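Side-chain contacts in penicillin binding protein 2X (PDB 5U47), which probably cross-links the peptides of adjacent peptidoglycan strands as a septal cell-wall transpeptidase, and is probably inactivated by beta-lactams that acylate it: residues 587-592 and 636-641; 662-667 and 674-679. The protein carries 1 engineered substitution. All coordinates share one frame; numbering follows the deposited sequence.

Contact 1. Residues 587-592 and 636-641; sequences TEETSY and IKANEQ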
# COMPACT_ATOMS: atom_id res chain seq x y z
N THR A 587 -8.22 -14.67 -20.71
CA THR A 587 -6.92 -15.26 -20.37
C THR A 587 -7.15 -16.29 -19.28
O THR A 587 -7.86 -16.04 -18.31
CB THR A 587 -5.88 -14.20 -19.87
OG1 THR A 587 -5.79 -13.11 -20.79
CG2 THR A 587 -4.49 -14.83 -19.71
N GLU A 588 -6.53 -17.45 -19.45
CA GLU A 588 -6.62 -18.53 -18.48
C GLU A 588 -6.17 -18.02 -17.11
O GLU A 588 -5.27 -17.17 -17.03
CB GLU A 588 -5.73 -19.69 -18.94
CG GLU A 588 -5.65 -20.89 -18.00
CD GLU A 588 -4.74 -21.99 -18.55
OE1 GLU A 588 -4.23 -21.85 -19.68
OE2 GLU A 588 -4.53 -23.00 -17.85
N GLU A 589 -6.82 -18.50 -16.06
CA GLU A 589 -6.50 -18.06 -14.70
C GLU A 589 -5.44 -18.95 -14.05
O GLU A 589 -5.51 -20.16 -14.11
CB GLU A 589 -7.77 -17.97 -13.84
CG GLU A 589 -7.52 -17.31 -12.48
CD GLU A 589 -8.77 -17.14 -11.66
OE1 GLU A 589 -8.98 -18.00 -10.80
OE2 GLU A 589 -9.57 -16.18 -11.88
N THR A 590 -4.46 -18.32 -13.40
CA THR A 590 -3.38 -19.06 -12.71
C THR A 590 -3.96 -19.77 -11.50
O THR A 590 -4.77 -19.19 -10.76
CB THR A 590 -2.25 -18.10 -12.20
OG1 THR A 590 -1.88 -17.18 -13.23
CG2 THR A 590 -1.03 -18.90 -11.76
N SER A 591 -3.58 -21.02 -11.30
CA SER A 591 -4.07 -21.78 -10.16
C SER A 591 -3.33 -21.35 -8.88
O SER A 591 -2.18 -20.88 -8.94
CB SER A 591 -3.90 -23.29 -10.41
OG SER A 591 -2.53 -23.64 -10.44
N TYR A 592 -4.01 -21.48 -7.73
CA TYR A 592 -3.41 -21.16 -6.42
C TYR A 592 -4.03 -22.05 -5.34
O TYR A 592 -5.22 -22.33 -5.39
CB TYR A 592 -3.64 -19.68 -6.02
CG TYR A 592 -3.10 -19.36 -4.64
CD1 TYR A 592 -1.71 -19.22 -4.42
CD2 TYR A 592 -3.95 -19.23 -3.54
CE1 TYR A 592 -1.21 -18.95 -3.15
CE2 TYR A 592 -3.45 -18.96 -2.27
CZ TYR A 592 -2.09 -18.81 -2.08
OH TYR A 592 -1.60 -18.54 -0.81
N ILE A 636 -7.97 -22.22 -5.27
CA ILE A 636 -8.71 -21.05 -4.86
C ILE A 636 -8.65 -20.04 -6.02
O ILE A 636 -7.56 -19.59 -6.41
CB ILE A 636 -8.13 -20.41 -3.60
CG1 ILE A 636 -8.03 -21.43 -2.47
CG2 ILE A 636 -9.00 -19.26 -3.11
CD1 ILE A 636 -7.36 -20.85 -1.25
N LYS A 637 -9.81 -19.71 -6.58
CA LYS A 637 -9.88 -18.78 -7.70
C LYS A 637 -9.56 -17.38 -7.23
O LYS A 637 -9.65 -17.08 -6.05
CB LYS A 637 -11.27 -18.81 -8.33
CG LYS A 637 -11.62 -20.17 -8.95
CD LYS A 637 -13.01 -20.21 -9.55
CE LYS A 637 -13.23 -21.58 -10.19
NZ LYS A 637 -14.57 -21.73 -10.82
N ALA A 638 -9.20 -16.52 -8.18
CA ALA A 638 -8.99 -15.13 -7.85
C ALA A 638 -10.30 -14.58 -7.27
O ALA A 638 -11.39 -14.86 -7.78
CB ALA A 638 -8.58 -14.34 -9.08
N ASN A 639 -10.18 -13.83 -6.19
CA ASN A 639 -11.29 -13.18 -5.50
C ASN A 639 -12.21 -14.11 -4.74
O ASN A 639 -13.23 -13.67 -4.23
CB ASN A 639 -12.09 -12.32 -6.49
CG ASN A 639 -11.18 -11.41 -7.28
OD1 ASN A 639 -10.41 -10.66 -6.68
ND2 ASN A 639 -11.21 -11.52 -8.61
N GLU A 640 -11.85 -15.39 -4.63
CA GLU A 640 -12.67 -16.31 -3.90
C GLU A 640 -12.60 -15.96 -2.39
O GLU A 640 -11.54 -15.67 -1.85
CB GLU A 640 -12.25 -17.75 -4.17
CG GLU A 640 -13.04 -18.78 -3.40
CD GLU A 640 -12.76 -20.21 -3.85
OE1 GLU A 640 -12.20 -20.39 -4.96
OE2 GLU A 640 -13.11 -21.13 -3.11
N GLN A 641 -13.76 -15.98 -1.74
CA GLN A 641 -13.88 -15.66 -0.34
C GLN A 641 -13.77 -16.95 0.47
O GLN A 641 -14.50 -17.90 0.22
CB GLN A 641 -15.23 -15.03 -0.10
CG GLN A 641 -15.47 -14.49 1.30
CD GLN A 641 -16.92 -14.08 1.46
OE1 GLN A 641 -17.80 -14.92 1.67
NE2 GLN A 641 -17.20 -12.78 1.32
O HOH W 1 -11.86 -15.73 -10.38
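Glu-589 and Ala-638 meet through a carboxylate and a backbone N-H. Ala-638 N donates to Glu-589 OE1 at 3.0 Å, a nearly straight bond of 163°. The donor comes from above the carboxylate plane, 56° out of it. The Glu-589 chain is extended, with CG anti to the backbone N (chi1 -171°), and this carries the acid across to the other loop. The carboxylate packs tightly here. Glu-589 OE1 lies 3.3 Å from Lys-637 CA, and OE2 lies 3.5 Å from Ala-638 CB. A water also ties the two loops, donating to Glu-589 OE2 and to Ala-638 O. Residues Lys-637 to Glu-640 form a type II beta turn. Lys-637 N donates to Glu-640 OE1 at 3.0 Å, which braces the turn from its own far end. A second crossing bond is purely backbone, from Ile-636 N to Tyr-592 O at 2.8 Å. The side chains beside it are looser: Ile-636 CB sits at the edge of the Tyr-592 ring, 4.3 Å from CD2. Lys-637 lies on the solvent side, its NZ 6.7 Å from Glu-589 OE1, so any attraction is probably weak. Arg-450 NH1, from strand 448-451, hydrogen-bonds to both Thr-590 O and Ile-636 O and so bridges the loops. Asn-639 reaches Thr-451 and Lys-453, so the turn rests against strand 448-451, with strand 615-619 also beside it.

Contact 2. Residues 662-667 and 674-679; sequences NVETFA and ITYKGG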
# COMPACT_ATOMS: atom_id res chain seq x y z
N ASN A 662 -20.06 -19.89 2.64
CA ASN A 662 -19.37 -19.51 3.87
C ASN A 662 -20.29 -19.40 5.09
O ASN A 662 -19.92 -19.81 6.18
CB ASN A 662 -18.49 -18.29 3.64
CG ASN A 662 -17.28 -18.64 2.78
OD1 ASN A 662 -16.84 -19.80 2.78
ND2 ASN A 662 -16.73 -17.65 2.06
N VAL A 663 -21.51 -18.91 4.90
CA VAL A 663 -22.48 -18.89 5.98
C VAL A 663 -22.73 -20.34 6.43
O VAL A 663 -22.76 -20.61 7.62
CB VAL A 663 -23.82 -18.24 5.57
CG1 VAL A 663 -24.82 -18.34 6.70
CG2 VAL A 663 -23.61 -16.77 5.21
N GLU A 664 -22.90 -21.26 5.46
CA GLU A 664 -23.14 -22.69 5.77
C GLU A 664 -21.96 -23.34 6.51
O GLU A 664 -22.16 -24.12 7.44
CB GLU A 664 -23.41 -23.50 4.50
CG GLU A 664 -24.73 -23.18 3.80
CD GLU A 664 -25.01 -24.09 2.60
OE1 GLU A 664 -25.43 -23.58 1.54
OE2 GLU A 664 -24.80 -25.32 2.71
N THR A 665 -20.74 -23.03 6.08
CA THR A 665 -19.55 -23.59 6.70
C THR A 665 -19.46 -23.12 8.15
O THR A 665 -19.28 -23.91 9.07
CB THR A 665 -18.28 -23.20 5.93
OG1 THR A 665 -18.38 -23.68 4.59
CG2 THR A 665 -17.05 -23.79 6.58
N PHE A 666 -19.61 -21.82 8.34
CA PHE A 666 -19.60 -21.21 9.65
C PHE A 666 -20.65 -21.82 10.58
O PHE A 666 -20.37 -22.12 11.76
CB PHE A 666 -19.87 -19.69 9.51
CG PHE A 666 -20.37 -19.05 10.77
CD1 PHE A 666 -19.56 -18.95 11.88
CD2 PHE A 666 -21.67 -18.58 10.85
CE1 PHE A 666 -20.03 -18.38 13.06
CE2 PHE A 666 -22.16 -18.00 12.02
CZ PHE A 666 -21.33 -17.91 13.13
N ALA A 667 -21.86 -22.00 10.04
CA ALA A 667 -22.96 -22.52 10.83
C ALA A 667 -22.69 -23.94 11.27
O ALA A 667 -23.01 -24.32 12.40
CB ALA A 667 -24.25 -22.43 10.04
N ILE A 674 -29.39 -21.98 10.57
CA ILE A 674 -29.62 -20.83 9.70
C ILE A 674 -30.88 -20.98 8.87
O ILE A 674 -31.13 -22.03 8.30
CB ILE A 674 -28.44 -20.58 8.70
CG1 ILE A 674 -27.11 -20.40 9.44
CG2 ILE A 674 -28.73 -19.35 7.84
CD1 ILE A 674 -27.05 -19.17 10.31
N THR A 675 -31.68 -19.92 8.83
CA THR A 675 -32.86 -19.84 7.99
C THR A 675 -32.52 -18.82 6.91
O THR A 675 -32.10 -17.71 7.23
CB THR A 675 -34.07 -19.36 8.82
OG1 THR A 675 -34.38 -20.34 9.80
CG2 THR A 675 -35.29 -19.14 7.93
N TYR A 676 -32.66 -19.20 5.64
CA TYR A 676 -32.33 -18.28 4.54
C TYR A 676 -33.53 -17.63 3.91
O TYR A 676 -34.58 -18.24 3.77
CB TYR A 676 -31.53 -18.99 3.43
CG TYR A 676 -30.19 -19.50 3.90
CD1 TYR A 676 -29.08 -18.66 3.98
CD2 TYR A 676 -30.05 -20.83 4.28
CE1 TYR A 676 -27.86 -19.13 4.43
CE2 TYR A 676 -28.83 -21.32 4.74
CZ TYR A 676 -27.74 -20.47 4.80
OH TYR A 676 -26.54 -20.96 5.26
N LYS A 677 -33.36 -16.36 3.54
CA LYS A 677 -34.32 -15.63 2.74
C LYS A 677 -33.53 -15.20 1.50
O LYS A 677 -32.52 -14.53 1.63
CB LYS A 677 -34.81 -14.36 3.44
CG LYS A 677 -35.69 -14.54 4.65
CD LYS A 677 -36.03 -13.19 5.27
CE LYS A 677 -36.82 -12.28 4.35
NZ LYS A 677 -37.17 -11.01 5.03
N GLY A 678 -33.97 -15.60 0.32
CA GLY A 678 -33.30 -15.20 -0.93
C GLY A 678 -32.67 -16.36 -1.66
O GLY A 678 -32.56 -17.46 -1.12
N GLY A 679 -32.27 -16.10 -2.91
CA GLY A 679 -31.68 -17.11 -3.79
C GLY A 679 -30.30 -17.54 -3.35
O GLY A 679 -29.53 -16.73 -2.84
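Val-663, Ala-667 and Ile-674 form the aliphatic part of this helix-to-strand contact. Ile-674 CG1 lies 3.6 Å from Ala-667 CB and 4.1 Å from Val-663 CG1. It therefore touches two residues one helical turn apart. Val-663 CG1 is anti to the backbone N (chi1 176°), which aims this methyl at the strand.

The aromatic part belongs to Tyr-676. Its side chain and that of Val-663 run past each other in opposite directions, with Val-663 CG1 3.9 Å from Tyr-676 CE1. On its own strand, Ile-674 CG2 lies over one face of the ring, offset toward the rim. Lys-660, at the start of the helix, adds a cation-pi interaction with the same ring.

The phenol oxygen makes the closest approaches. Tyr-676 OH is 3.2 Å from Glu-664 CG and 3.4 Å from Val-663 CG1. The side chain of Glu-664 crosses that of Tyr-676 at about a right angle, its carboxylate plane 60° from the ring plane.

Helix 662-667 and strand 674-677 run nearly antiparallel, at 167°, with axes 10.3 Å apart. The contact is van der Waals in kind: the helix of this PASTA domain meets its edge strand by shape, with the phenol oxygen set against carbon and no hydrogen bond between the segments.

In the fold
From the N terminus, the chain first passes through the dimerisation and transpeptidase regions. Contact 1 then closes a loop of 43 residues, which holds helix 602-611 and strands 615-619 and 625-628 of the first PASTA domain. Contact 2 closes a much shorter loop of six residues in the second, between helix 660-670 and strand 673-677. The two are in series: neither nests in the other and they do not cross. Their centres are about 24 Å apart. They still touch, because Asn-662 ND2 probably donates to Gln-641 O. Contact 1 ties the chain leading into the first PASTA domain to a turn of that domain; contact 2 joins a helix to the edge of a three-stranded sheet.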